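Long-range contacts in protein kinase domain-containing protein (Chaetomium thermophilum, PDB 6Z3U), which probably transfers phosphate from ATP to serine and threonine residues of proteins, acting as the cyclin-dependent kinase subunit of the CAK complex: residues N85-K89 with S159-K164; G101-Y107 with V119-K125; E173-L177 with A230-K235; V208-H212 with D278-V282. One frame throughout, in Å; residues are numbered along the deposited sequence.

Contact 1 (N85-K89 with S159-K164)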
loop_
_atom_site.group_PDB
_atom_site.type_symbol
_atom_site.label_atom_id
_atom_site.label_comp_id
_atom_site.label_asym_id
_atom_site.label_seq_id
_atom_site.Cartn_x
_atom_site.Cartn_y
_atom_site.Cartn_z
ATOM N N ASN B 85 17.954 13.453 4.631
ATOM C CA ASN B 85 16.740 13.665 5.410
ATOM C C ASN B 85 16.737 15.046 6.049
ATOM O O ASN B 85 15.692 15.702 6.123
ATOM C CB ASN B 85 16.595 12.587 6.484
ATOM C CG ASN B 85 15.677 11.452 6.058
ATOM O OD1 ASN B 85 14.609 11.683 5.487
ATOM N ND2 ASN B 85 16.084 10.221 6.346
ATOM N N GLU B 86 17.896 15.505 6.525
ATOM C CA GLU B 86 17.957 16.838 7.111
ATOM C C GLU B 86 17.729 17.907 6.050
ATOM O O GLU B 86 17.100 18.938 6.320
ATOM C CB GLU B 86 19.304 17.052 7.799
ATOM C CG GLU B 86 19.599 16.061 8.923
ATOM C CD GLU B 86 18.403 15.792 9.820
ATOM O OE1 GLU B 86 17.752 16.761 10.263
ATOM O OE2 GLU B 86 18.109 14.601 10.069
ATOM N N ALA B 87 18.224 17.673 4.831
ATOM C CA ALA B 87 17.962 18.601 3.737
ATOM C C ALA B 87 16.476 18.688 3.424
ATOM O O ALA B 87 15.979 19.760 3.060
ATOM C CB ALA B 87 18.739 18.177 2.492
ATOM N N GLU B 88 15.750 17.578 3.563
ATOM C CA GLU B 88 14.314 17.590 3.316
ATOM C C GLU B 88 13.557 18.245 4.464
ATOM O O GLU B 88 12.549 18.924 4.240
ATOM C CB GLU B 88 13.808 16.165 3.100
ATOM C CG GLU B 88 12.404 16.087 2.531
ATOM C CD GLU B 88 12.335 16.542 1.087
ATOM O OE1 GLU B 88 11.230 16.900 0.628
ATOM O OE2 GLU B 88 13.388 16.545 0.413
ATOM N N LYS B 89 14.017 18.041 5.700
ATOM C CA LYS B 89 13.389 18.711 6.832
ATOM C C LYS B 89 13.584 20.221 6.758
ATOM O O LYS B 89 12.738 20.978 7.248
ATOM C CB LYS B 89 13.941 18.153 8.143
ATOM C CG LYS B 89 13.301 18.752 9.384
ATOM C CD LYS B 89 13.758 18.031 10.642
ATOM C CE LYS B 89 13.046 18.561 11.877
ATOM N NZ LYS B 89 13.614 18.004 13.137
ATOM N N SER B 159 5.413 15.321 1.544
ATOM C CA SER B 159 6.771 14.834 1.746
ATOM C C SER B 159 6.818 14.018 3.029
ATOM O O SER B 159 5.901 14.059 3.851
ATOM C CB SER B 159 7.767 15.997 1.796
ATOM O OG SER B 159 9.068 15.547 2.126
ATOM N N VAL B 160 7.910 13.271 3.185
ATOM C CA VAL B 160 8.170 12.476 4.380
ATOM C C VAL B 160 9.648 12.597 4.716
ATOM O O VAL B 160 10.502 12.496 3.829
ATOM C CB VAL B 160 7.789 10.995 4.186
ATOM C CG1 VAL B 160 8.081 10.195 5.447
ATOM C CG2 VAL B 160 6.328 10.870 3.809
ATOM N N PHE B 161 9.951 12.813 5.992
ATOM C CA PHE B 161 11.331 12.869 6.447
ATOM C C PHE B 161 11.395 12.375 7.883
ATOM O O PHE B 161 10.405 12.408 8.619
ATOM C CB PHE B 161 11.903 14.289 6.346
ATOM C CG PHE B 161 11.180 15.298 7.194
ATOM C CD1 PHE B 161 11.510 15.467 8.530
ATOM C CD2 PHE B 161 10.174 16.085 6.655
ATOM C CE1 PHE B 161 10.846 16.392 9.313
ATOM C CE2 PHE B 161 9.509 17.014 7.435
ATOM C CZ PHE B 161 9.847 17.168 8.765
ATOM N N SER B 162 12.581 11.924 8.278
ATOM C CA SER B 162 12.819 11.427 9.625
ATOM C C SER B 162 13.422 12.533 10.481
ATOM O O SER B 162 14.233 13.333 10.003
ATOM C CB SER B 162 13.746 10.211 9.596
ATOM O OG SER B 162 14.992 10.542 9.015
ATOM N N SER B 163 13.019 12.571 11.748
ATOM C CA SER B 163 13.433 13.617 12.668
ATOM C C SER B 163 14.747 13.248 13.354
ATOM O O SER B 163 15.208 12.106 13.304
ATOM C CB SER B 163 12.336 13.865 13.704
ATOM O OG SER B 163 12.733 14.825 14.662
ATOM N N LYS B 164 15.358 14.245 14.002
ATOM C CA LYS B 164 16.598 13.999 14.731
ATOM C C LYS B 164 16.393 12.989 15.855
ATOM O O LYS B 164 17.299 12.203 16.156
ATOM C CB LYS B 164 17.162 15.314 15.284
ATOM C CG LYS B 164 16.393 15.948 16.456
ATOM C CD LYS B 164 15.093 16.613 16.022
ATOM C CE LYS B 164 14.402 17.307 17.188
ATOM N NZ LYS B 164 13.143 17.985 16.767
#

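Contact 2 (G101-Y107 with V119-K125)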
loop_
_atom_site.group_PDB
_atom_site.type_symbol
_atom_site.label_atom_id
_atom_site.label_comp_id
_atom_site.label_asym_id
_atom_site.label_seq_id
_atom_site.Cartn_x
_atom_site.Cartn_y
_atom_site.Cartn_z
ATOM N N GLY B 101 -1.043 15.031 20.899
ATOM C CA GLY B 101 -1.536 13.678 21.063
ATOM C C GLY B 101 -0.394 12.712 21.287
ATOM O O GLY B 101 0.760 12.981 20.936
ATOM N N THR B 102 -0.745 11.570 21.886
ATOM C CA THR B 102 0.243 10.529 22.141
ATOM C C THR B 102 0.689 9.849 20.854
ATOM O O THR B 102 1.854 9.454 20.733
ATOM C CB THR B 102 -0.331 9.491 23.109
ATOM O OG1 THR B 102 -1.503 8.898 22.537
ATOM C CG2 THR B 102 -0.693 10.135 24.439
ATOM N N TYR B 103 -0.216 9.703 19.884
ATOM C CA TYR B 103 0.146 9.067 18.622
ATOM C C TYR B 103 0.907 10.027 17.717
ATOM O O TYR B 103 1.929 9.652 17.130
ATOM C CB TYR B 103 -1.113 8.536 17.927
ATOM C CG TYR B 103 -1.020 8.445 16.413
ATOM C CD1 TYR B 103 -0.280 7.441 15.796
ATOM C CD2 TYR B 103 -1.692 9.353 15.600
ATOM C CE1 TYR B 103 -0.199 7.353 14.412
ATOM C CE2 TYR B 103 -1.615 9.272 14.214
ATOM C CZ TYR B 103 -0.869 8.269 13.627
ATOM O OH TYR B 103 -0.791 8.184 12.253
ATOM N N ALA B 104 0.442 11.271 17.606
ATOM C CA ALA B 104 1.057 12.232 16.705
ATOM C C ALA B 104 0.853 13.642 17.236
ATOM O O ALA B 104 -0.062 13.908 18.021
ATOM C CB ALA B 104 0.483 12.117 15.287
ATOM N N ASN B 105 1.723 14.545 16.791
ATOM C CA ASN B 105 1.604 15.973 17.052
ATOM C C ASN B 105 1.589 16.701 15.717
ATOM O O ASN B 105 2.419 16.421 14.846
ATOM C CB ASN B 105 2.750 16.489 17.927
ATOM C CG ASN B 105 2.617 16.061 19.377
ATOM O OD1 ASN B 105 1.537 15.677 19.826
ATOM N ND2 ASN B 105 3.716 16.134 20.119
ATOM N N VAL B 106 0.645 17.623 15.558
ATOM C CA VAL B 106 0.460 18.366 14.320
ATOM C C VAL B 106 0.985 19.780 14.516
ATOM O O VAL B 106 0.669 20.433 15.517
ATOM C CB VAL B 106 -1.020 18.392 13.901
ATOM C CG1 VAL B 106 -1.159 18.969 12.503
ATOM C CG2 VAL B 106 -1.615 17.000 13.988
ATOM N N TYR B 107 1.771 20.257 13.554
ATOM C CA TYR B 107 2.329 21.600 13.592
ATOM C C TYR B 107 2.040 22.308 12.278
ATOM O O TYR B 107 2.056 21.687 11.211
ATOM C CB TYR B 107 3.843 21.576 13.830
ATOM C CG TYR B 107 4.267 20.910 15.119
ATOM C CD1 TYR B 107 4.347 21.633 16.302
ATOM C CD2 TYR B 107 4.603 19.563 15.152
ATOM C CE1 TYR B 107 4.739 21.034 17.481
ATOM C CE2 TYR B 107 4.997 18.954 16.327
ATOM C CZ TYR B 107 5.064 19.694 17.488
ATOM O OH TYR B 107 5.455 19.095 18.663
ATOM N N VAL B 119 1.641 24.479 5.139
ATOM C CA VAL B 119 1.738 23.026 5.202
ATOM C C VAL B 119 1.486 22.603 6.640
ATOM O O VAL B 119 1.686 23.379 7.576
ATOM C CB VAL B 119 3.121 22.549 4.687
ATOM C CG1 VAL B 119 3.947 21.910 5.803
ATOM C CG2 VAL B 119 2.949 21.596 3.523
ATOM N N ALA B 120 1.050 21.359 6.817
ATOM C CA ALA B 120 0.848 20.769 8.132
ATOM C C ALA B 120 1.823 19.614 8.294
ATOM O O ALA B 120 1.941 18.768 7.400
ATOM C CB ALA B 120 -0.590 20.284 8.310
ATOM N N ILE B 121 2.521 19.586 9.423
ATOM C CA ILE B 121 3.541 18.584 9.697
ATOM C C ILE B 121 3.042 17.728 10.850
ATOM O O ILE B 121 2.979 18.188 11.997
ATOM C CB ILE B 121 4.894 19.221 10.038
ATOM C CG1 ILE B 121 5.324 20.195 8.941
ATOM C CG2 ILE B 121 5.944 18.139 10.222
ATOM C CD1 ILE B 121 6.460 21.106 9.349
ATOM N N LYS B 122 2.708 16.477 10.557
ATOM C CA LYS B 122 2.296 15.530 11.581
ATOM C C LYS B 122 3.536 14.788 12.061
ATOM O O LYS B 122 4.170 14.064 11.285
ATOM C CB LYS B 122 1.252 14.548 11.052
ATOM C CG LYS B 122 0.781 13.538 12.098
ATOM C CD LYS B 122 -0.071 12.421 11.504
ATOM C CE LYS B 122 -1.469 12.889 11.156
ATOM N NZ LYS B 122 -2.308 11.756 10.671
ATOM N N LYS B 123 3.885 14.975 13.327
ATOM C CA LYS B 123 5.049 14.324 13.918
ATOM C C LYS B 123 4.537 13.075 14.621
ATOM O O LYS B 123 3.980 13.145 15.719
ATOM C CB LYS B 123 5.784 15.251 14.878
ATOM C CG LYS B 123 7.057 14.647 15.454
ATOM C CD LYS B 123 7.987 15.721 15.994
ATOM C CE LYS B 123 9.320 15.135 16.428
ATOM N NZ LYS B 123 10.311 16.195 16.769
ATOM N N ILE B 124 4.728 11.932 13.974
ATOM C CA ILE B 124 4.284 10.653 14.514
ATOM C C ILE B 124 5.316 10.191 15.531
ATOM O O ILE B 124 6.498 10.035 15.206
ATOM C CB ILE B 124 4.099 9.614 13.401
ATOM C CG1 ILE B 124 3.116 10.128 12.348
ATOM C CG2 ILE B 124 3.598 8.298 13.984
ATOM C CD1 ILE B 124 3.086 9.294 11.083
ATOM N N LYS B 125 4.877 9.976 16.766
ATOM C CA LYS B 125 5.779 9.506 17.811
ATOM C C LYS B 125 5.956 8.012 17.589
ATOM O O LYS B 125 5.130 7.203 18.018
ATOM C CB LYS B 125 5.222 9.821 19.191
ATOM C CG LYS B 125 4.909 11.296 19.401
ATOM C CD LYS B 125 4.550 11.599 20.849
ATOM C CE LYS B 125 4.243 13.077 21.049
ATOM N NZ LYS B 125 4.119 13.441 22.489
#

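Contact 3 (E173-L177 with A230-K235)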
loop_
_atom_site.group_PDB
_atom_site.type_symbol
_atom_site.label_atom_id
_atom_site.label_comp_id
_atom_site.label_asym_id
_atom_site.label_seq_id
_atom_site.Cartn_x
_atom_site.Cartn_y
_atom_site.Cartn_z
ATOM N N GLU B 173 -1.111 18.145 3.310
ATOM C CA GLU B 173 -1.908 19.288 2.895
ATOM C C GLU B 173 -2.444 20.019 4.119
ATOM O O GLU B 173 -2.882 19.400 5.090
ATOM C CB GLU B 173 -3.066 18.824 2.013
ATOM C CG GLU B 173 -3.160 19.515 0.667
ATOM C CD GLU B 173 -4.360 19.052 -0.138
ATOM O OE1 GLU B 173 -4.430 17.848 -0.464
ATOM O OE2 GLU B 173 -5.235 19.891 -0.441
ATOM N N TYR B 174 -2.407 21.347 4.071
ATOM C CA TYR B 174 -2.951 22.169 5.144
ATOM C C TYR B 174 -4.443 22.377 4.903
ATOM O O TYR B 174 -4.839 22.998 3.909
ATOM C CB TYR B 174 -2.219 23.506 5.224
ATOM C CG TYR B 174 -2.688 24.386 6.359
ATOM C CD1 TYR B 174 -2.493 24.008 7.681
ATOM C CD2 TYR B 174 -3.313 25.599 6.111
ATOM C CE1 TYR B 174 -2.916 24.810 8.725
ATOM C CE2 TYR B 174 -3.737 26.410 7.148
ATOM C CZ TYR B 174 -3.536 26.009 8.454
ATOM O OH TYR B 174 -3.954 26.804 9.497
ATOM N N LEU B 175 -5.268 21.856 5.814
ATOM C CA LEU B 175 -6.725 21.886 5.695
ATOM C C LEU B 175 -7.296 22.625 6.898
ATOM O O LEU B 175 -7.671 22.001 7.904
ATOM C CB LEU B 175 -7.281 20.465 5.602
ATOM C CG LEU B 175 -6.585 19.575 4.567
ATOM C CD1 LEU B 175 -7.122 18.154 4.618
ATOM C CD2 LEU B 175 -6.740 20.155 3.167
ATOM N N PRO B 176 -7.398 23.958 6.838
ATOM C CA PRO B 176 -7.727 24.727 8.047
ATOM C C PRO B 176 -9.203 24.769 8.412
ATOM O O PRO B 176 -9.521 25.145 9.549
ATOM C CB PRO B 176 -7.220 26.136 7.702
ATOM C CG PRO B 176 -7.362 26.220 6.216
ATOM C CD PRO B 176 -7.070 24.834 5.696
ATOM N N LEU B 177 -10.110 24.394 7.513
ATOM C CA LEU B 177 -11.540 24.550 7.754
ATOM C C LEU B 177 -12.156 23.384 8.516
ATOM O O LEU B 177 -13.384 23.254 8.535
ATOM C CB LEU B 177 -12.280 24.747 6.429
ATOM C CG LEU B 177 -12.079 26.099 5.745
ATOM C CD1 LEU B 177 -12.963 26.206 4.515
ATOM C CD2 LEU B 177 -12.367 27.241 6.698
ATOM N N ALA B 230 -8.989 24.871 2.444
ATOM C CA ALA B 230 -9.292 26.296 2.512
ATOM C C ALA B 230 -10.281 26.722 1.435
ATOM O O ALA B 230 -11.082 27.638 1.657
ATOM C CB ALA B 230 -8.004 27.111 2.389
ATOM N N ASP B 231 -10.246 26.082 0.269
ATOM C CA ASP B 231 -11.146 26.449 -0.816
ATOM C C ASP B 231 -12.510 25.781 -0.705
ATOM O O ASP B 231 -13.392 26.080 -1.516
ATOM C CB ASP B 231 -10.521 26.092 -2.167
ATOM C CG ASP B 231 -10.319 24.602 -2.337
ATOM O OD1 ASP B 231 -10.525 23.860 -1.354
ATOM O OD2 ASP B 231 -9.966 24.172 -3.455
ATOM N N GLY B 232 -12.701 24.888 0.265
ATOM C CA GLY B 232 -13.960 24.203 0.462
ATOM C C GLY B 232 -13.986 22.770 -0.022
ATOM O O GLY B 232 -14.982 22.074 0.214
ATOM N N GLU B 233 -12.929 22.310 -0.690
ATOM C CA GLU B 233 -12.868 20.933 -1.164
ATOM C C GLU B 233 -12.634 19.991 0.011
ATOM O O GLU B 233 -11.741 20.217 0.832
ATOM C CB GLU B 233 -11.749 20.782 -2.197
ATOM C CG GLU B 233 -11.743 19.454 -2.952
ATOM C CD GLU B 233 -12.416 19.543 -4.315
ATOM O OE1 GLU B 233 -11.963 20.357 -5.151
ATOM O OE2 GLU B 233 -13.392 18.799 -4.553
ATOM N N VAL B 234 -13.436 18.932 0.087
ATOM C CA VAL B 234 -13.352 17.959 1.172
ATOM C C VAL B 234 -12.365 16.867 0.793
ATOM O O VAL B 234 -12.364 16.375 -0.342
ATOM C CB VAL B 234 -14.741 17.374 1.487
ATOM C CG1 VAL B 234 -14.611 16.116 2.322
ATOM C CG2 VAL B 234 -15.592 18.398 2.219
ATOM N N LYS B 235 -11.525 16.478 1.752
ATOM C CA LYS B 235 -10.475 15.489 1.544
ATOM C C LYS B 235 -10.647 14.348 2.541
ATOM O O LYS B 235 -10.888 14.588 3.729
ATOM C CB LYS B 235 -9.081 16.112 1.711
ATOM C CG LYS B 235 -8.921 17.540 1.194
ATOM C CD LYS B 235 -8.203 17.589 -0.148
ATOM C CE LYS B 235 -8.282 18.983 -0.761
ATOM N NZ LYS B 235 -7.712 19.057 -2.136
#

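Contact 4 (V208-H212 with D278-V282)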
loop_
_atom_site.group_PDB
_atom_site.type_symbol
_atom_site.label_atom_id
_atom_site.label_comp_id
_atom_site.label_asym_id
_atom_site.label_seq_id
_atom_site.Cartn_x
_atom_site.Cartn_y
_atom_site.Cartn_z
ATOM N N VAL B 208 -13.798 7.782 -2.444
ATOM C CA VAL B 208 -13.902 6.333 -2.306
ATOM C C VAL B 208 -13.794 5.658 -3.665
ATOM O O VAL B 208 -13.237 4.560 -3.777
ATOM C CB VAL B 208 -15.208 5.953 -1.587
ATOM C CG1 VAL B 208 -15.336 4.447 -1.474
ATOM C CG2 VAL B 208 -15.247 6.581 -0.215
ATOM N N TRP B 209 -14.313 6.290 -4.719
ATOM C CA TRP B 209 -14.121 5.739 -6.055
ATOM C C TRP B 209 -12.640 5.652 -6.393
ATOM O O TRP B 209 -12.174 4.638 -6.924
ATOM C CB TRP B 209 -14.854 6.588 -7.092
ATOM C CG TRP B 209 -14.472 6.252 -8.507
ATOM C CD1 TRP B 209 -14.979 5.247 -9.279
ATOM C CD2 TRP B 209 -13.495 6.922 -9.314
ATOM N NE1 TRP B 209 -14.381 5.253 -10.516
ATOM C CE2 TRP B 209 -13.466 6.271 -10.562
ATOM C CE3 TRP B 209 -12.643 8.009 -9.100
ATOM C CZ2 TRP B 209 -12.619 6.671 -11.592
ATOM C CZ3 TRP B 209 -11.804 8.405 -10.123
ATOM C CH2 TRP B 209 -11.797 7.738 -11.353
ATOM N N TRP B 210 -11.879 6.701 -6.074
ATOM C CA TRP B 210 -10.452 6.699 -6.378
ATOM C C TRP B 210 -9.710 5.656 -5.551
ATOM O O TRP B 210 -8.779 5.009 -6.046
ATOM C CB TRP B 210 -9.871 8.090 -6.143
ATOM C CG TRP B 210 -8.426 8.195 -6.475
ATOM C CD1 TRP B 210 -7.415 8.519 -5.623
ATOM C CD2 TRP B 210 -7.819 7.959 -7.750
ATOM N NE1 TRP B 210 -6.214 8.511 -6.290
ATOM C CE2 TRP B 210 -6.435 8.170 -7.597
ATOM C CE3 TRP B 210 -8.314 7.594 -9.006
ATOM C CZ2 TRP B 210 -5.539 8.028 -8.653
ATOM C CZ3 TRP B 210 -7.422 7.454 -10.053
ATOM C CH2 TRP B 210 -6.051 7.671 -9.869
ATOM N N CYS B 211 -10.106 5.478 -4.289
ATOM C CA CYS B 211 -9.508 4.429 -3.473
ATOM C C CYS B 211 -9.703 3.067 -4.123
ATOM O O CYS B 211 -8.746 2.308 -4.308
ATOM C CB CYS B 211 -10.119 4.440 -2.073
ATOM S SG CYS B 211 -9.629 5.836 -1.050
ATOM N N HIS B 212 -10.945 2.746 -4.486
ATOM C CA HIS B 212 -11.221 1.444 -5.077
ATOM C C HIS B 212 -10.633 1.329 -6.475
ATOM O O HIS B 212 -10.226 0.235 -6.885
ATOM C CB HIS B 212 -12.728 1.200 -5.098
ATOM C CG HIS B 212 -13.347 1.156 -3.736
ATOM N ND1 HIS B 212 -14.698 0.973 -3.535
ATOM C CD2 HIS B 212 -12.797 1.273 -2.505
ATOM C CE1 HIS B 212 -14.953 0.980 -2.240
ATOM N NE2 HIS B 212 -13.817 1.160 -1.592
ATOM N N ASP B 278 -17.018 -0.303 2.225
ATOM C CA ASP B 278 -16.845 1.145 2.291
ATOM C C ASP B 278 -18.092 1.886 1.825
ATOM O O ASP B 278 -18.428 2.943 2.371
ATOM C CB ASP B 278 -15.638 1.582 1.459
ATOM C CG ASP B 278 -14.323 1.394 2.190
ATOM O OD1 ASP B 278 -14.320 1.425 3.439
ATOM O OD2 ASP B 278 -13.288 1.233 1.514
ATOM N N ILE B 279 -18.784 1.359 0.812
ATOM C CA ILE B 279 -19.986 2.020 0.314
ATOM C C ILE B 279 -21.027 2.130 1.420
ATOM O O ILE B 279 -21.725 3.145 1.535
ATOM C CB ILE B 279 -20.531 1.269 -0.916
ATOM C CG1 ILE B 279 -19.918 1.827 -2.203
ATOM C CG2 ILE B 279 -22.042 1.354 -0.983
ATOM C CD1 ILE B 279 -18.415 1.789 -2.237
ATOM N N TRP B 280 -21.136 1.102 2.263
ATOM C CA TRP B 280 -22.081 1.154 3.373
ATOM C C TRP B 280 -21.780 2.326 4.295
ATOM O O TRP B 280 -22.687 3.062 4.700
ATOM C CB TRP B 280 -22.040 -0.154 4.160
ATOM C CG TRP B 280 -22.928 -0.157 5.369
ATOM C CD1 TRP B 280 -22.654 0.389 6.592
ATOM C CD2 TRP B 280 -24.227 -0.747 5.476
ATOM N NE1 TRP B 280 -23.707 0.180 7.450
ATOM C CE2 TRP B 280 -24.684 -0.515 6.788
ATOM C CE3 TRP B 280 -25.048 -1.448 4.589
ATOM C CZ2 TRP B 280 -25.925 -0.961 7.234
ATOM C CZ3 TRP B 280 -26.279 -1.887 5.032
ATOM C CH2 TRP B 280 -26.706 -1.644 6.343
ATOM N N SER B 281 -20.508 2.506 4.653
ATOM C CA SER B 281 -20.137 3.638 5.495
ATOM C C SER B 281 -20.516 4.956 4.835
ATOM O O SER B 281 -20.986 5.882 5.507
ATOM C CB SER B 281 -18.643 3.596 5.793
ATOM O OG SER B 281 -18.320 2.442 6.546
ATOM N N VAL B 282 -20.324 5.060 3.520
ATOM C CA VAL B 282 -20.765 6.255 2.807
ATOM C C VAL B 282 -22.266 6.436 2.968
ATOM O O VAL B 282 -22.752 7.547 3.215
ATOM C CB VAL B 282 -20.358 6.170 1.327
ATOM C CG1 VAL B 282 -21.067 7.238 0.520
ATOM C CG2 VAL B 282 -18.857 6.314 1.197
#

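Contact 1 (N85-K89 with S159-K164)
The hydroxyl of Ser159 donates to the carboxylate of Glu88, its OG 3.0 Å from OE1, coming in on the anti side of that oxygen and 25° out of the carboxylate plane. Glu88 meets it by a bend at chi2, after CG has left anti to the backbone N (chi1 -167°); its other oxygen, OE2, takes part in a long, weak ion pair with Lys91. One turn earlier on the helix, Asn85 turns its amide to the strand backbone, where OD1 accepts a weak hydrogen bond from Ser162 N at 3.5 Å. The ND2 of Asn85 also lies 2.9 Å from Ser162 OG, but the angle is poor, and that hydroxyl is instead bonded to Gln177 of the cyclin chain. Between these polar ends the extended Lys89 side chain runs over one face of the Phe161 ring, the two side chains crossing at about a right angle. Lys89 CB makes a CH-pi contact over that face, 3.9 Å from the ring centroid, and the outstretched chain carries NZ beyond the ring to 3.7 Å from Lys164 NZ. Helix 80-89 thus lies against the edge strand 157-162 of the five-stranded N-lobe sheet, with Phe181 of the cyclin chain packing on Asn85, Val160 and Ser162, while strand 168-172 continues the sheet through backbone bonds from Ser159 to Val171 and from Phe161 to Asn169.

Contact 2 (G101-Y107 with V119-K125)
The glycine-rich loop of the kinase fold runs through Gly101-Val106 into a hairpin whose second strand carries Lys122, the lysine of the Val-Ala-Ile-Lys motif; both elements are predicted to bind ATP. Backbone bonds zip the antiparallel strands together: Asn105 and Lys123 form a hydrogen-bonded pair, with Lys123 N 2.6 Å from Asn105 O, and Tyr107 pairs likewise with Ile121. At the loop end Lys125 N reaches Tyr103 O at 3.0 Å. Lys122 sends CG anti to its backbone N (chi1 -180°), which sets this methylene 3.5 Å from Ala104 CB. On the same face, the Tyr103 ring runs beside Ile124, its CE1 3.9 Å from CG2. Across the sheet, Tyr107 turns a ring edge to Lys123, with CE2 4.1 Å from CB. The extended chain of Lys125 follows the loop backbone, CD lying 3.4 Å from Thr102 O and CE near Gly101 O. With an alanine here the chain beyond CB would be gone, and Gly101 O would probably lose its cover from this side chain and Thr102 O most of it. Strands 92-99 and 168-172 flank the hairpin, and Lys122 NZ forms a salt bridge to Glu141 of helix 136-148.

Contact 3 (E173-L177 with A230-K235)
Glu173, Leu175 and Lys235 make the closer-knit end of this contact. Lys235 NZ stands 3.1 Å from Glu173 OE2 in a salt bridge whose hydrogen bond is weak, the two side chains crossing at about a right angle, and the same ammonium group is also bonded to Pro152 O. Gly156 N holds the other oxygen of Glu173, OE1, so the carboxylate is gripped at both ends. CG of Lys235 rests 3.9 Å from both CD1 and CD2 of Leu175, and the bend at chi2 (-102°) then turns the rest of the chain toward Glu173. A methionine in its place would probably leave Glu173 OE2 without its opposite charge and Pro152 O without a donor. The other end is more exposed, at Ala230, and has no polar bond across it: Pro176 CG touches Ala230 CB at 4.0 Å, and Leu177 CD1 rests 3.7 Å from Ala230 O. Beyond Ala230 the chain turns sharply, Asp231 OD1 accepting from Glu233 N at 2.9 Å in an Asx turn, and Asp231 OD2 forms a salt bridge with Lys392. Residues 173-177 follow the last N-lobe strand as the hinge of the kinase fold, and here they lie against the turn and the second strand of the small C-lobe hairpin, 226-228 and 234-236, that follows the catalytic loop.

Contact 4 (V208-H212 with D278-V282)
A His-carboxylate hydrogen bond, flanked by a few aliphatic contacts, joins two antiparallel helices in the core of the C-lobe. His212 and Asp278 supply the bond, and the segment axes run at 175° to each other, 11.6 Å apart at their closest. His212 NE2 donates to Asp278 OD2 over 3.2 Å, almost straight at 174°. The acceptor lies in the imidazole plane and uses its anti lone pair, and ring and carboxylate are nearly coplanar. Asp278 has further backbone partners: His218 N also donates to OD2, and Arg219 N to OD1. These belong to the His-Arg-Asp sequence of the catalytic loop, whose Asp220 is the predicted proton acceptor, its side chain about 7 Å from that of Asp278. The arrangement is the one known from the protein kinase fold, in which an aspartate at the start of the αF helix holds the backbone of that loop. Ile279 meets the rim of the imidazole, CD1 standing 3.6 Å from His212 CE1, while Val208 O lies above one face of the ring. The two methyls of Val208 go to different neighbours. CG1, anti to the backbone N (chi1 179°), reaches Ile279 CD1 and Asp278 CB, both at 4.1 Å, whereas CG2 meets Val282 CG2 at 3.9 Å. On the other side of helix 194-213, Trp209 packs against helix 374-378 and against Phe6 of the RING-type domain chain.

From the N terminus, helix 80-89 opens contact 1, whose loop does not close until strand 157-162. Contact 2 is nested within that loop as a hairpin, and the two meet in one sheet, where Lys123 lies beside Ser163 and Lys164 and Phe161 touches Ile121. Contact 3 opens next, directly after strand 168-172; its Glu173 and Tyr174 pack on Val119 and Ala120 of contact 2. Before it closes at 230-235, helix 194-213 has opened contact 4, which closes later at 278-282, so these two cross. Contacts 1 and 2 thus tie together the N-lobe sheet and the helix on its edge, contact 3 joins the interlobe hinge to the C-lobe, and contact 4 lies inside the C-lobe.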